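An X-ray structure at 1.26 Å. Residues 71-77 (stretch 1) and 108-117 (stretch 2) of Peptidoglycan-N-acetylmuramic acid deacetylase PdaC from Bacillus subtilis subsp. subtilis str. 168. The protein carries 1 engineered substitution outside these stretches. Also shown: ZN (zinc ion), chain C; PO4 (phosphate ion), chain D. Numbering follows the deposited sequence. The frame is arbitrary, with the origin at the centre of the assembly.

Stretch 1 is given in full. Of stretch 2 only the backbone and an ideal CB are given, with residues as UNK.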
# COMPACT_ATOMS: atom_id res chain seq x y z
N SER A 71 7.99 -14.41 -1.61
CA SER A 71 7.33 -15.24 -2.62
C SER A 71 5.86 -15.51 -2.28
O SER A 71 5.26 -16.41 -2.88
CB SER A 71 8.09 -16.55 -2.82
OG SER A 71 8.17 -17.24 -1.59
N HIS A 72 5.27 -14.76 -1.37
CA HIS A 72 3.82 -14.75 -1.13
C HIS A 72 3.28 -16.02 -0.47
O HIS A 72 2.12 -16.37 -0.72
CB HIS A 72 3.02 -14.50 -2.43
CG HIS A 72 1.78 -13.69 -2.23
ND1 HIS A 72 0.59 -14.23 -1.79
CD2 HIS A 72 1.54 -12.36 -2.41
CE1 HIS A 72 -0.32 -13.27 -1.69
NE2 HIS A 72 0.23 -12.13 -2.07
N PRO A 73 4.01 -16.71 0.41
CA PRO A 73 3.38 -17.78 1.18
C PRO A 73 2.47 -17.19 2.24
O PRO A 73 2.62 -16.05 2.67
CB PRO A 73 4.57 -18.48 1.84
CG PRO A 73 5.53 -17.35 2.10
CD PRO A 73 5.38 -16.43 0.90
N LEU A 74 1.52 -18.00 2.70
CA LEU A 74 0.83 -17.70 3.94
C LEU A 74 1.82 -17.90 5.08
O LEU A 74 2.28 -19.02 5.33
CB LEU A 74 -0.39 -18.61 4.09
CG LEU A 74 -1.19 -18.46 5.38
CD1 LEU A 74 -1.66 -17.01 5.61
CD2 LEU A 74 -2.40 -19.40 5.34
N LEU A 75 2.18 -16.81 5.77
CA LEU A 75 3.31 -16.86 6.69
C LEU A 75 3.01 -17.73 7.90
O LEU A 75 3.94 -18.27 8.52
CB LEU A 75 3.69 -15.45 7.15
CG LEU A 75 4.27 -14.54 6.06
CD1 LEU A 75 4.41 -13.13 6.60
CD2 LEU A 75 5.58 -15.06 5.54
N THR A 76 1.74 -17.89 8.26
CA THR A 76 1.34 -18.74 9.37
C THR A 76 1.44 -20.22 9.03
O THR A 76 1.31 -21.05 9.94
CB THR A 76 -0.08 -18.38 9.79
OG1 THR A 76 -0.95 -18.47 8.66
CG2 THR A 76 -0.14 -16.97 10.35
N ARG A 77 1.64 -20.59 7.76
CA ARG A 77 1.92 -21.98 7.39
C ARG A 77 3.39 -22.34 7.57
O ARG A 77 3.74 -23.52 7.45
CB ARG A 77 1.57 -22.25 5.91
CG ARG A 77 0.10 -22.09 5.50
CD ARG A 77 -0.60 -23.40 5.18
NE ARG A 77 0.13 -24.30 4.28
CZ ARG A 77 -0.16 -24.53 3.01
NH1 ARG A 77 -1.19 -23.95 2.41
NH2 ARG A 77 0.58 -25.38 2.31
N UNK A 108 1.04 -11.66 3.50
CA UNK A 108 0.15 -12.22 2.47
C UNK A 108 -1.14 -12.76 3.06
O UNK A 108 -1.15 -13.43 4.10
CB UNK A 108 0.86 -13.33 1.70
N UNK A 109 -2.25 -12.48 2.36
CA UNK A 109 -3.60 -12.92 2.73
C UNK A 109 -4.08 -12.38 4.07
O UNK A 109 -5.12 -12.82 4.57
CB UNK A 109 -3.65 -14.45 2.76
N UNK A 110 -3.36 -11.42 4.66
CA UNK A 110 -3.65 -10.91 5.99
C UNK A 110 -3.23 -11.83 7.12
O UNK A 110 -3.51 -11.52 8.28
CB UNK A 110 -5.15 -10.63 6.11
N UNK A 111 -2.56 -12.94 6.82
CA UNK A 111 -2.30 -13.97 7.81
C UNK A 111 -1.14 -13.66 8.71
O UNK A 111 0.00 -13.57 8.26
CB UNK A 111 -2.05 -15.31 7.11
N UNK A 112 -1.41 -13.56 10.01
CA UNK A 112 -0.41 -13.17 10.99
C UNK A 112 -0.83 -13.73 12.34
O UNK A 112 -2.00 -14.07 12.55
CB UNK A 112 -0.24 -11.65 11.05
N UNK A 113 0.12 -13.83 13.26
CA UNK A 113 -0.18 -14.18 14.64
C UNK A 113 0.69 -13.33 15.56
O UNK A 113 1.58 -12.60 15.11
CB UNK A 113 0.05 -15.67 14.89
N UNK A 114 0.43 -13.43 16.86
CA UNK A 114 1.10 -12.57 17.82
C UNK A 114 2.61 -12.82 17.86
O UNK A 114 3.39 -11.89 18.04
CB UNK A 114 0.50 -12.78 19.21
N UNK A 115 3.03 -14.07 17.67
CA UNK A 115 4.45 -14.37 17.70
C UNK A 115 5.16 -13.72 16.52
O UNK A 115 6.25 -13.14 16.68
CB UNK A 115 4.68 -15.88 17.69
N UNK A 116 4.59 -13.83 15.32
CA UNK A 116 5.19 -13.17 14.17
C UNK A 116 5.19 -11.67 14.34
O UNK A 116 6.18 -11.00 14.01
CB UNK A 116 4.45 -13.55 12.89
N UNK A 117 4.08 -11.11 14.84
CA UNK A 117 4.02 -9.68 15.11
C UNK A 117 5.21 -9.24 15.95
O UNK A 117 5.92 -8.30 15.59
CB UNK A 117 2.71 -9.32 15.82
ZN ZN C . -0.43 -10.23 -2.14
P PO4 D . -3.16 -10.43 -0.92
O1 PO4 D . -3.96 -11.70 -1.33
O2 PO4 D . -4.17 -9.31 -0.71
O3 PO4 D . -2.31 -10.06 -2.09
O4 PO4 D . -2.34 -10.75 0.29

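At position 108 the CA-to-CB bond points toward stretch 1, and the ideal CB lies 3.4 Å from Pro73 O and 3.6 Å from His72 CE1. Phi is -50° and psi 138°. So close an approach favours a compact apolar side chain that can lie on the imidazole; alanine, valine or proline would suit, and phi permits the last. The residue is Pro108. Its CB sits 3.9 Å from the centroid of the His72 ring and 18° off the ring normal, a CH-pi contact over the face, while Pro108 CD meets Leu75 CD1 at 4.0 Å. The same ring binds the zinc ion, His72 NE2 to ZN at 2.0 Å, so Pro108 packs on a metal ligand.

Position 109 also points toward stretch 1, with its ideal CB 4.3 Å from Leu74 CD1. Phi of 63° is easiest for glycine, asparagine or aspartate, but the open side of His72, with ND1 free of the metal, and the flank of Leu74 offer room for a long polar or aromatic side chain. Tyr109 fills it. His72 ND1 donates a weak hydrogen bond to Tyr109 OH (3.1 Å, 140°), and the edge of His72 meets the face of Tyr109, centroids 4.8 Å apart and planes at 81°. Tyr109 CD2 packs 4.0 Å from Leu74 CB. Water 1 joins the same corner, donating to His72 O at 2.8 Å and lying 2.9 Å from Tyr109 OH. The backbone contributes too: Tyr109 N donates to phosphate O4 at 2.7 Å.

At 110 the ideal CB points away and finds nothing of stretch 1 within 5.5 Å. Phi of 76° is the evidence here, and it favours glycine, with asparagine a possibility. The residue is Gly110.

At 111 phi and psi (-81°, 119°) would admit any residue, but an ideal CB would fall 2.3 Å from Leu74 CD1, a clash. Only glycine fits these coordinates. Gly111 lets Leu74 CD1 approach its CA to 3.8 Å. Water 2 bridges the backbones, accepting from Leu75 N at 2.8 Å and donating to Pro108 O at 2.7 Å and Gly111 O at 2.8 Å.

Position 112 points away in an extended conformation, so stretch 1 sets little preference. Ile112 presents its backbone instead, Ile112 N lying 3.7 Å from Thr76 CG2.

Position 113 points toward stretch 1, its ideal CB 4.7 Å from Thr76 CG2, and directly precedes a helix. Serine, threonine, aspartate or asparagine would suit such an N-cap. Asn113 OD1 accepts from the backbone N of 116 (2.9 Å, 167°), while Asn113 ND2 lies 3.9 Å from Thr76 CG2.

Positions 114, 115 and 117 are out of reach of stretch 1, which leaves polar or charged residues as acceptable as others; they are Asp114, Glu115 and Arg117.

Position 116 points toward stretch 1, although its ideal CB touches nothing there. A longer apolar side chain, such as leucine or methionine, could span the gap. Leu116 does: CD1 reaches Leu75 CB at 4.0 Å.

Stretch 2, residues 108-117: PYGGINDELR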
# COMPACT_ATOMS: atom_id res chain seq x y z
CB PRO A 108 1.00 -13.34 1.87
CG PRO A 108 2.40 -12.79 1.98
CD PRO A 108 2.42 -12.13 3.32
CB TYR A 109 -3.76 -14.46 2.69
CG TYR A 109 -3.08 -15.10 1.51
CD1 TYR A 109 -3.61 -14.98 0.23
CD2 TYR A 109 -1.89 -15.80 1.65
CE1 TYR A 109 -3.00 -15.54 -0.86
CE2 TYR A 109 -1.27 -16.37 0.58
CZ TYR A 109 -1.82 -16.25 -0.68
OH TYR A 109 -1.20 -16.80 -1.77
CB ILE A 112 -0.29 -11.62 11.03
CG1 ILE A 112 0.93 -11.21 11.85
CG2 ILE A 112 -1.57 -10.99 11.58
CD1 ILE A 112 1.30 -9.76 11.67
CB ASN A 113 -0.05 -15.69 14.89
CG ASN A 113 1.30 -16.23 14.50
OD1 ASN A 113 2.32 -15.59 14.72
ND2 ASN A 113 1.30 -17.42 13.92
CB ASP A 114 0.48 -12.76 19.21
CG ASP A 114 -0.79 -11.97 19.39
OD1 ASP A 114 -1.27 -11.37 18.40
OD2 ASP A 114 -1.33 -11.95 20.52
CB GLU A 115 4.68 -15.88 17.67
CG GLU A 115 6.13 -16.26 17.86
CD GLU A 115 6.66 -15.86 19.23
OE1 GLU A 115 5.85 -15.67 20.16
OE2 GLU A 115 7.89 -15.72 19.37
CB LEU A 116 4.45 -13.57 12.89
CG LEU A 116 4.62 -15.01 12.43
CD1 LEU A 116 3.84 -15.24 11.15
CD2 LEU A 116 6.09 -15.33 12.22
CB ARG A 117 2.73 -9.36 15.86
CG ARG A 117 1.64 -8.78 15.01
CD ARG A 117 0.41 -8.50 15.84
NE ARG A 117 -0.80 -8.69 15.06
CZ ARG A 117 -1.32 -7.78 14.25
NH1 ARG A 117 -0.73 -6.60 14.11
NH2 ARG A 117 -2.43 -8.04 13.58
O HOH W 1 0.94 -18.71 -1.72
O HOH W 2 0.89 -14.27 5.71
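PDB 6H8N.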